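Local coordinates for prolyl-ACP dehydrogenase (PDB 4IRN), which oxidises the prolyl group carried on an acyl carrier protein, using FAD, in the biosynthesis of the cyanotoxin anatoxin-a, at residues A[61-69]-A[382-392]; A[86-94]-A[128-136]. All coordinates share one frame; numbering follows the deposited sequence.

Contact 1. Residues A[61-69]-A[382-392]; sequences SDLIKNDKE and TNTELERELRD
A chi1 of 176° in Asp67 swings its carboxylate away from its own backbone N and toward Arg391, whose chain is bent at chi3 (-80°), and the two charged groups meet between two helices of the acyl-CoA dehydrogenase fold. Helix 63-69, from the N-terminal family region, here packs against the helix that starts after Glu385 in the C-terminal one; their axes come within 11.6 Å at 42°.

The bridge is end-on and bidentate. Arg391 NH2 reaches Asp67 OD2 at 2.7 Å, from above the carboxylate plane, whereas NH1 of Arg391 lies 3.2 Å from Asp67 OD1 and uses its syn lone pair. Glu387, one turn earlier, is gripped side-on through NE and NH2, so two carboxylates fix the rotation of one guanidinium and probably share its charge. NH1 also donates to the carbonyl of Met239.

Arg388 plays a different part. Its aliphatic chain passes Asp67 in the opposite direction, with CD against the carboxylate, and CB of Leu63 covers one face of its guanidinium, offset toward the rim, with Leu63 CD1 3.5 Å from Arg388 NH2. Glu385 OE2 lies at the edge of the same guanidinium, in its plane, in a long salt bridge.

Ile64 supplies the apolar margin: its CG2 meets CG2 of Thr382 at 3.9 Å, while CD1 crosses Asn383 at about a right angle. Asp67 and Asp392 bring like charges near each other, OD1 of Asp67 standing 4.3 Å from OD1 of Asp392, and the latter oxygen accepts a hydrogen bond from the backbone N of Met241.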
loop_
_atom_site.group_PDB
_atom_site.type_symbol
_atom_site.label_atom_id
_atom_site.label_comp_id
_atom_site.label_asym_id
_atom_site.label_seq_id
_atom_site.Cartn_x
_atom_site.Cartn_y
_atom_site.Cartn_z
ATOM N N SER A 61 -31.345 -5.497 19.019
ATOM C CA SER A 61 -30.887 -6.699 19.708
ATOM C C SER A 61 -29.757 -6.339 20.661
ATOM O O SER A 61 -29.190 -5.247 20.568
ATOM C CB SER A 61 -30.443 -7.764 18.705
ATOM O OG SER A 61 -29.372 -7.319 17.888
ATOM N N ASP A 62 -29.451 -7.246 21.601
ATOM C CA ASP A 62 -28.360 -7.088 22.560
ATOM C C ASP A 62 -27.147 -7.664 21.862
ATOM O O ASP A 62 -26.739 -8.802 22.147
ATOM C CB ASP A 62 -28.683 -7.832 23.863
ATOM C CG ASP A 62 -27.724 -7.586 25.025
ATOM O OD1 ASP A 62 -26.702 -6.883 24.826
ATOM O OD2 ASP A 62 -27.975 -8.127 26.129
ATOM N N LEU A 63 -26.628 -6.905 20.871
ATOM C CA LEU A 63 -25.520 -7.324 20.018
ATOM C C LEU A 63 -24.216 -7.693 20.690
ATOM O O LEU A 63 -23.543 -8.593 20.210
ATOM C CB LEU A 63 -25.275 -6.384 18.842
ATOM C CG LEU A 63 -25.657 -6.909 17.467
ATOM C CD1 LEU A 63 -25.158 -5.971 16.415
ATOM C CD2 LEU A 63 -25.089 -8.297 17.168
ATOM N N ILE A 64 -23.848 -7.018 21.801
ATOM C CA ILE A 64 -22.629 -7.354 22.534
ATOM C C ILE A 64 -22.782 -8.784 23.098
ATOM O O ILE A 64 -21.867 -9.597 22.944
ATOM C CB ILE A 64 -22.266 -6.283 23.609
ATOM C CG1 ILE A 64 -21.930 -4.910 22.950
ATOM C CG2 ILE A 64 -21.119 -6.776 24.525
ATOM C CD1 ILE A 64 -21.998 -3.704 23.847
ATOM N N LYS A 65 -23.975 -9.101 23.652
ATOM C CA LYS A 65 -24.317 -10.411 24.208
ATOM C C LYS A 65 -24.435 -11.506 23.131
ATOM O O LYS A 65 -23.845 -12.575 23.303
ATOM C CB LYS A 65 -25.604 -10.324 25.040
ATOM C CG LYS A 65 -25.987 -11.614 25.740
ATOM C CD LYS A 65 -27.428 -11.603 26.173
ATOM C CE LYS A 65 -27.744 -12.760 27.070
ATOM N NZ LYS A 65 -27.277 -12.522 28.465
ATOM N N ASN A 66 -25.217 -11.256 22.053
ATOM C CA ASN A 66 -25.423 -12.210 20.945
ATOM C C ASN A 66 -24.102 -12.601 20.259
ATOM O O ASN A 66 -23.902 -13.771 19.917
ATOM C CB ASN A 66 -26.400 -11.656 19.901
ATOM C CG ASN A 66 -27.868 -11.756 20.264
ATOM O OD1 ASN A 66 -28.257 -11.779 21.436
ATOM N ND2 ASN A 66 -28.720 -11.774 19.245
ATOM N N ASP A 67 -23.202 -11.615 20.084
ATOM C CA ASP A 67 -21.901 -11.854 19.483
ATOM C C ASP A 67 -21.029 -12.713 20.415
ATOM O O ASP A 67 -20.447 -13.701 19.962
ATOM C CB ASP A 67 -21.210 -10.526 19.144
ATOM C CG ASP A 67 -19.811 -10.693 18.591
ATOM O OD1 ASP A 67 -19.681 -10.949 17.374
ATOM O OD2 ASP A 67 -18.849 -10.595 19.380
ATOM N N LYS A 68 -20.955 -12.340 21.708
ATOM C CA LYS A 68 -20.177 -13.044 22.727
ATOM C C LYS A 68 -20.680 -14.485 22.922
ATOM O O LYS A 68 -19.884 -15.430 22.899
ATOM C CB LYS A 68 -20.214 -12.263 24.053
ATOM C CG LYS A 68 -19.237 -12.762 25.106
ATOM C CD LYS A 68 -19.354 -11.938 26.381
ATOM C CE LYS A 68 -18.451 -12.453 27.482
ATOM N NZ LYS A 68 -18.548 -11.627 28.715
ATOM N N GLU A 69 -21.999 -14.643 23.084
ATOM C CA GLU A 69 -22.645 -15.930 23.346
ATOM C C GLU A 69 -22.973 -16.768 22.093
ATOM O O GLU A 69 -23.404 -17.919 22.232
ATOM C CB GLU A 69 -23.889 -15.725 24.226
ATOM C CG GLU A 69 -23.574 -15.208 25.620
ATOM C CD GLU A 69 -24.771 -14.994 26.526
ATOM O OE1 GLU A 69 -25.820 -15.650 26.315
ATOM O OE2 GLU A 69 -24.655 -14.161 27.455
ATOM N N THR A 382 -14.709 -3.460 23.824
ATOM C CA THR A 382 -15.890 -4.249 23.438
ATOM C C THR A 382 -17.178 -3.417 23.346
ATOM O O THR A 382 -17.902 -3.531 22.360
ATOM C CB THR A 382 -16.058 -5.477 24.376
ATOM O OG1 THR A 382 -14.905 -6.311 24.289
ATOM C CG2 THR A 382 -17.296 -6.312 24.058
ATOM N N ASN A 383 -17.452 -2.589 24.367
ATOM C CA ASN A 383 -18.662 -1.768 24.455
ATOM C C ASN A 383 -18.800 -0.660 23.383
ATOM O O ASN A 383 -19.896 -0.130 23.211
ATOM C CB ASN A 383 -18.843 -1.212 25.866
ATOM C CG ASN A 383 -19.232 -2.232 26.912
ATOM O OD1 ASN A 383 -19.529 -3.398 26.622
ATOM N ND2 ASN A 383 -19.271 -1.790 28.165
ATOM N N THR A 384 -17.713 -0.337 22.654
ATOM C CA THR A 384 -17.691 0.660 21.571
ATOM C C THR A 384 -18.303 0.079 20.266
ATOM O O THR A 384 -18.854 0.823 19.464
ATOM C CB THR A 384 -16.266 1.241 21.427
ATOM O OG1 THR A 384 -15.834 1.729 22.693
ATOM C CG2 THR A 384 -16.183 2.388 20.428
ATOM N N GLU A 385 -18.204 -1.258 20.093
ATOM C CA GLU A 385 -18.752 -2.090 19.010
ATOM C C GLU A 385 -18.052 -1.998 17.653
ATOM O O GLU A 385 -18.430 -2.733 16.734
ATOM C CB GLU A 385 -20.283 -1.951 18.859
ATOM C CG GLU A 385 -21.086 -2.238 20.128
ATOM C CD GLU A 385 -22.419 -1.526 20.205
ATOM O OE1 GLU A 385 -22.419 -0.272 20.199
ATOM O OE2 GLU A 385 -23.451 -2.215 20.358
ATOM N N LEU A 386 -17.022 -1.132 17.523
ATOM C CA LEU A 386 -16.267 -0.982 16.268
ATOM C C LEU A 386 -15.389 -2.197 16.011
ATOM O O LEU A 386 -15.112 -2.534 14.856
ATOM C CB LEU A 386 -15.421 0.306 16.272
ATOM C CG LEU A 386 -16.176 1.630 16.281
ATOM C CD1 LEU A 386 -15.255 2.751 16.593
ATOM C CD2 LEU A 386 -16.883 1.886 14.964
ATOM N N GLU A 387 -14.942 -2.849 17.114
ATOM C CA GLU A 387 -14.088 -4.028 17.086
ATOM C C GLU A 387 -14.813 -5.217 16.426
ATOM O O GLU A 387 -14.230 -5.895 15.579
ATOM C CB GLU A 387 -13.538 -4.349 18.499
ATOM C CG GLU A 387 -14.554 -4.785 19.552
ATOM C CD GLU A 387 -14.597 -6.277 19.834
ATOM O OE1 GLU A 387 -13.642 -6.984 19.440
ATOM O OE2 GLU A 387 -15.582 -6.744 20.451
ATOM N N ARG A 388 -16.110 -5.426 16.771
ATOM C CA ARG A 388 -16.960 -6.481 16.217
ATOM C C ARG A 388 -17.097 -6.282 14.695
ATOM O O ARG A 388 -17.001 -7.259 13.944
ATOM C CB ARG A 388 -18.335 -6.470 16.890
ATOM C CG ARG A 388 -19.319 -7.496 16.321
ATOM C CD ARG A 388 -20.661 -7.517 17.031
ATOM N NE ARG A 388 -21.411 -6.265 16.876
ATOM C CZ ARG A 388 -21.680 -5.426 17.870
ATOM N NH1 ARG A 388 -21.273 -5.695 19.103
ATOM N NH2 ARG A 388 -22.371 -4.319 17.641
ATOM N N GLU A 389 -17.289 -5.014 14.251
ATOM C CA GLU A 389 -17.406 -4.644 12.843
ATOM C C GLU A 389 -16.227 -5.192 12.037
ATOM O O GLU A 389 -16.459 -5.810 10.994
ATOM C CB GLU A 389 -17.529 -3.112 12.671
ATOM C CG GLU A 389 -18.764 -2.483 13.309
ATOM C CD GLU A 389 -20.125 -2.888 12.761
ATOM O OE1 GLU A 389 -20.194 -3.378 11.611
ATOM O OE2 GLU A 389 -21.130 -2.717 13.491
ATOM N N LEU A 390 -14.968 -5.020 12.555
ATOM C CA LEU A 390 -13.745 -5.526 11.909
ATOM C C LEU A 390 -13.719 -7.055 11.878
ATOM O O LEU A 390 -13.420 -7.632 10.827
ATOM C CB LEU A 390 -12.468 -4.963 12.565
ATOM C CG LEU A 390 -11.116 -5.477 12.017
ATOM C CD1 LEU A 390 -10.917 -5.130 10.531
ATOM C CD2 LEU A 390 -9.958 -4.954 12.844
ATOM N N ARG A 391 -14.047 -7.707 13.026
ATOM C CA ARG A 391 -14.104 -9.166 13.167
ATOM C C ARG A 391 -15.060 -9.781 12.138
ATOM O O ARG A 391 -14.727 -10.801 11.536
ATOM C CB ARG A 391 -14.516 -9.576 14.591
ATOM C CG ARG A 391 -13.434 -9.351 15.653
ATOM C CD ARG A 391 -13.721 -10.094 16.951
ATOM N NE ARG A 391 -14.694 -9.393 17.793
ATOM C CZ ARG A 391 -15.978 -9.729 17.904
ATOM N NH1 ARG A 391 -16.462 -10.769 17.234
ATOM N NH2 ARG A 391 -16.787 -9.031 18.687
ATOM N N ASP A 392 -16.218 -9.129 11.907
ATOM C CA ASP A 392 -17.229 -9.558 10.939
ATOM C C ASP A 392 -16.756 -9.350 9.505
ATOM O O ASP A 392 -16.985 -10.213 8.660
ATOM C CB ASP A 392 -18.575 -8.833 11.170
ATOM C CG ASP A 392 -19.232 -9.026 12.532
ATOM O OD1 ASP A 392 -18.846 -9.975 13.257
ATOM O OD2 ASP A 392 -20.131 -8.225 12.875
HETATM O O HOH W 1 -20.154 -11.412 15.058
#

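Contact 2. Residues A[86-94]-A[128-136]; sequences HGWPIPARY and IWACEMPLL
Pro89 lies against Ile128 and Trp129, and apolar packing of this kind accounts for most of the contact between the loop 86-94 and the helix 118-138. CG of the proline ring sits 3.6 Å from Ile128 CG2, the two side chains crossing at about a right angle. The same CG of Pro89 is 3.7 Å from CH2 of Trp129, at an oblique approach to the indole. Ile128 CG2, anti to its own backbone N, lies over the centre of one face of that indole, and the three groups touch one another. SD of Met133, on a chain bent at chi2 and chi3, closes the group at 4.1 Å from Pro89 CB.

A second apolar cluster forms two turns along the helix. Leu136 reaches end-on toward the Pro91 ring, its CD1 3.7 Å from Pro91 CD, and the same methyl lies obliquely against Tyr94, 4.0 Å from its CE2.

No hydrogen bond joins the two segments. The extended chain of Glu132 runs toward the carbonyl of His86, but the close approach of OE1 to that oxygen is doubtful; OE2 of Glu132 takes a weak bond from His127. Ile90 CD1 packs across the glutamate chain, 3.8 Å from Glu132 CB. On the indole, NE1 donates to Asn125.

Backbone bonds shape both partners. Ile90 N returns to Gly87 O, closing a type I beta turn that presents Pro89, while the helix contains a pi-type turn, with Met133 N bonded back to Ile128 O, and then a kink where Pro134 has no N-H to give. This is loop-to-helix core packing within the helical N-terminal domain of the acyl-CoA dehydrogenase fold.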
loop_
_atom_site.group_PDB
_atom_site.type_symbol
_atom_site.label_atom_id
_atom_site.label_comp_id
_atom_site.label_asym_id
_atom_site.label_seq_id
_atom_site.Cartn_x
_atom_site.Cartn_y
_atom_site.Cartn_z
ATOM N N HIS A 86 -36.449 -11.537 2.003
ATOM C CA HIS A 86 -36.187 -12.798 1.302
ATOM C C HIS A 86 -36.824 -12.865 -0.087
ATOM O O HIS A 86 -36.202 -13.392 -1.008
ATOM C CB HIS A 86 -36.642 -13.984 2.158
ATOM C CG HIS A 86 -36.057 -13.991 3.537
ATOM N ND1 HIS A 86 -36.360 -13.005 4.460
ATOM C CD2 HIS A 86 -35.218 -14.878 4.113
ATOM C CE1 HIS A 86 -35.697 -13.319 5.559
ATOM N NE2 HIS A 86 -34.988 -14.430 5.396
ATOM N N GLY A 87 -38.026 -12.299 -0.222
ATOM C CA GLY A 87 -38.780 -12.274 -1.467
ATOM C C GLY A 87 -38.413 -11.174 -2.444
ATOM O O GLY A 87 -38.942 -11.168 -3.561
ATOM N N TRP A 88 -37.517 -10.226 -2.045
ATOM C CA TRP A 88 -37.096 -9.086 -2.879
ATOM C C TRP A 88 -36.738 -9.425 -4.339
ATOM O O TRP A 88 -37.331 -8.811 -5.223
ATOM C CB TRP A 88 -36.011 -8.214 -2.205
ATOM C CG TRP A 88 -36.475 -7.335 -1.079
ATOM C CD1 TRP A 88 -37.760 -7.021 -0.756
ATOM C CD2 TRP A 88 -35.642 -6.595 -0.179
ATOM N NE1 TRP A 88 -37.783 -6.163 0.316
ATOM C CE2 TRP A 88 -36.494 -5.880 0.689
ATOM C CE3 TRP A 88 -34.250 -6.476 -0.009
ATOM C CZ2 TRP A 88 -36.003 -5.057 1.714
ATOM C CZ3 TRP A 88 -33.766 -5.661 1.006
ATOM C CH2 TRP A 88 -34.637 -4.967 1.856
ATOM N N PRO A 89 -35.845 -10.404 -4.652
ATOM C CA PRO A 89 -35.576 -10.707 -6.067
ATOM C C PRO A 89 -36.486 -11.806 -6.648
ATOM O O PRO A 89 -36.330 -12.179 -7.808
ATOM C CB PRO A 89 -34.109 -11.145 -6.042
ATOM C CG PRO A 89 -33.874 -11.664 -4.667
ATOM C CD PRO A 89 -35.004 -11.247 -3.774
ATOM N N ILE A 90 -37.410 -12.345 -5.832
ATOM C CA ILE A 90 -38.322 -13.444 -6.190
ATOM C C ILE A 90 -39.618 -12.918 -6.824
ATOM O O ILE A 90 -40.221 -11.987 -6.270
ATOM C CB ILE A 90 -38.622 -14.356 -4.950
ATOM C CG1 ILE A 90 -37.357 -14.648 -4.085
ATOM C CG2 ILE A 90 -39.376 -15.643 -5.320
ATOM C CD1 ILE A 90 -36.136 -15.353 -4.779
ATOM N N PRO A 91 -40.082 -13.510 -7.960
ATOM C CA PRO A 91 -41.355 -13.048 -8.548
ATOM C C PRO A 91 -42.537 -13.313 -7.620
ATOM O O PRO A 91 -42.528 -14.274 -6.855
ATOM C CB PRO A 91 -41.467 -13.809 -9.874
ATOM C CG PRO A 91 -40.394 -14.813 -9.872
ATOM C CD PRO A 91 -39.478 -14.615 -8.732
ATOM N N ALA A 92 -43.532 -12.416 -7.664
ATOM C CA ALA A 92 -44.744 -12.444 -6.848
ATOM C C ALA A 92 -45.549 -13.750 -6.966
ATOM O O ALA A 92 -46.257 -14.101 -6.028
ATOM C CB ALA A 92 -45.612 -11.239 -7.164
ATOM N N ARG A 93 -45.382 -14.490 -8.091
ATOM C CA ARG A 93 -45.996 -15.788 -8.406
ATOM C C ARG A 93 -45.655 -16.841 -7.332
ATOM O O ARG A 93 -46.486 -17.714 -7.044
ATOM C CB ARG A 93 -45.473 -16.278 -9.780
ATOM C CG ARG A 93 -46.120 -17.560 -10.295
ATOM C CD ARG A 93 -45.398 -18.141 -11.483
ATOM N NE ARG A 93 -46.040 -19.372 -11.948
ATOM C CZ ARG A 93 -46.980 -19.417 -12.887
ATOM N NH1 ARG A 93 -47.409 -18.299 -13.461
ATOM N NH2 ARG A 93 -47.499 -20.580 -13.257
ATOM N N TYR A 94 -44.403 -16.772 -6.788
ATOM C CA TYR A 94 -43.836 -17.664 -5.778
ATOM C C TYR A 94 -43.845 -16.988 -4.403
ATOM O O TYR A 94 -43.057 -17.343 -3.524
ATOM C CB TYR A 94 -42.415 -18.118 -6.198
ATOM C CG TYR A 94 -42.338 -18.712 -7.593
ATOM C CD1 TYR A 94 -42.939 -19.932 -7.890
ATOM C CD2 TYR A 94 -41.633 -18.072 -8.607
ATOM C CE1 TYR A 94 -42.887 -20.473 -9.175
ATOM C CE2 TYR A 94 -41.568 -18.608 -9.894
ATOM C CZ TYR A 94 -42.200 -19.806 -10.174
ATOM O OH TYR A 94 -42.150 -20.330 -11.442
ATOM N N ILE A 128 -30.822 -16.160 0.194
ATOM C CA ILE A 128 -31.347 -15.532 -1.021
ATOM C C ILE A 128 -30.550 -15.848 -2.292
ATOM O O ILE A 128 -31.094 -16.412 -3.238
ATOM C CB ILE A 128 -31.518 -13.997 -0.839
ATOM C CG1 ILE A 128 -32.513 -13.675 0.285
ATOM C CG2 ILE A 128 -31.969 -13.336 -2.135
ATOM C CD1 ILE A 128 -32.247 -12.334 0.998
ATOM N N TRP A 129 -29.271 -15.442 -2.315
ATOM C CA TRP A 129 -28.389 -15.552 -3.480
ATOM C C TRP A 129 -27.816 -16.917 -3.812
ATOM O O TRP A 129 -27.701 -17.231 -4.999
ATOM C CB TRP A 129 -27.310 -14.457 -3.491
ATOM C CG TRP A 129 -27.838 -13.088 -3.159
ATOM C CD1 TRP A 129 -27.623 -12.388 -2.011
ATOM C CD2 TRP A 129 -28.735 -12.297 -3.949
ATOM N NE1 TRP A 129 -28.302 -11.196 -2.049
ATOM C CE2 TRP A 129 -29.002 -11.117 -3.224
ATOM C CE3 TRP A 129 -29.327 -12.460 -5.216
ATOM C CZ2 TRP A 129 -29.833 -10.102 -3.723
ATOM C CZ3 TRP A 129 -30.164 -11.462 -5.703
ATOM C CH2 TRP A 129 -30.412 -10.301 -4.959
ATOM N N ALA A 130 -27.452 -17.725 -2.799
ATOM C CA ALA A 130 -26.865 -19.043 -3.044
ATOM C C ALA A 130 -27.864 -20.208 -3.063
ATOM O O ALA A 130 -27.485 -21.323 -3.445
ATOM C CB ALA A 130 -25.742 -19.315 -2.056
ATOM N N CYS A 131 -29.126 -19.960 -2.657
ATOM C CA CYS A 131 -30.141 -21.003 -2.600
ATOM C C CYS A 131 -31.397 -20.692 -3.407
ATOM O O CYS A 131 -31.747 -21.483 -4.284
ATOM C CB CYS A 131 -30.471 -21.347 -1.154
ATOM S SG CYS A 131 -29.024 -21.728 -0.138
ATOM N N GLU A 132 -32.082 -19.564 -3.108
ATOM C CA GLU A 132 -33.311 -19.169 -3.810
ATOM C C GLU A 132 -33.069 -18.871 -5.290
ATOM O O GLU A 132 -33.856 -19.318 -6.127
ATOM C CB GLU A 132 -33.997 -17.965 -3.138
ATOM C CG GLU A 132 -34.617 -18.224 -1.773
ATOM C CD GLU A 132 -35.352 -17.043 -1.166
ATOM O OE1 GLU A 132 -35.066 -15.892 -1.554
ATOM O OE2 GLU A 132 -36.195 -17.263 -0.273
ATOM N N MET A 133 -31.998 -18.108 -5.606
ATOM C CA MET A 133 -31.642 -17.737 -6.981
ATOM C C MET A 133 -31.338 -18.921 -7.928
ATOM O O MET A 133 -31.989 -18.985 -8.974
ATOM C CB MET A 133 -30.543 -16.674 -7.032
ATOM C CG MET A 133 -31.006 -15.282 -6.649
ATOM S SD MET A 133 -32.519 -14.665 -7.435
ATOM C CE MET A 133 -32.099 -14.771 -9.171
ATOM N N PRO A 134 -30.418 -19.880 -7.606
ATOM C CA PRO A 134 -30.218 -21.029 -8.510
ATOM C C PRO A 134 -31.492 -21.871 -8.711
ATOM O O PRO A 134 -31.696 -22.401 -9.808
ATOM C CB PRO A 134 -29.112 -21.837 -7.827
ATOM C CG PRO A 134 -29.154 -21.428 -6.412
ATOM C CD PRO A 134 -29.551 -19.990 -6.415
ATOM N N LEU A 135 -32.354 -21.976 -7.665
ATOM C CA LEU A 135 -33.644 -22.682 -7.708
ATOM C C LEU A 135 -34.611 -21.979 -8.691
ATOM O O LEU A 135 -35.295 -22.651 -9.459
ATOM C CB LEU A 135 -34.256 -22.788 -6.286
ATOM C CG LEU A 135 -35.687 -23.339 -6.108
ATOM C CD1 LEU A 135 -35.831 -24.744 -6.661
ATOM C CD2 LEU A 135 -36.074 -23.346 -4.650
ATOM N N LEU A 136 -34.638 -20.630 -8.676
ATOM C CA LEU A 136 -35.481 -19.829 -9.562
ATOM C C LEU A 136 -35.059 -19.987 -11.037
ATOM O O LEU A 136 -35.921 -20.088 -11.918
ATOM C CB LEU A 136 -35.455 -18.343 -9.114
ATOM C CG LEU A 136 -36.170 -17.307 -10.008
ATOM C CD1 LEU A 136 -37.669 -17.535 -10.038
ATOM C CD2 LEU A 136 -35.875 -15.909 -9.548
#

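How the contacts relate
Contacts 1 and 2 lie on opposite sides of the chain's centre, about 30 Å between centres and about 15 Å between nearest atoms, and do not touch. Contact 1 joins regions 313 residues apart along the chain; contact 2 spans 34 residues, and both of its segments fall between those of contact 1 in sequence. Neither touches the cofactor: the side chains of Asp392 in contact 1 and Trp129 in contact 2 are about 10 Å and about 11 Å from a bound FAD. Contact 1 also borders the second subunit, through Thr382 and Arg391, whereas contact 2 remains within its own chain.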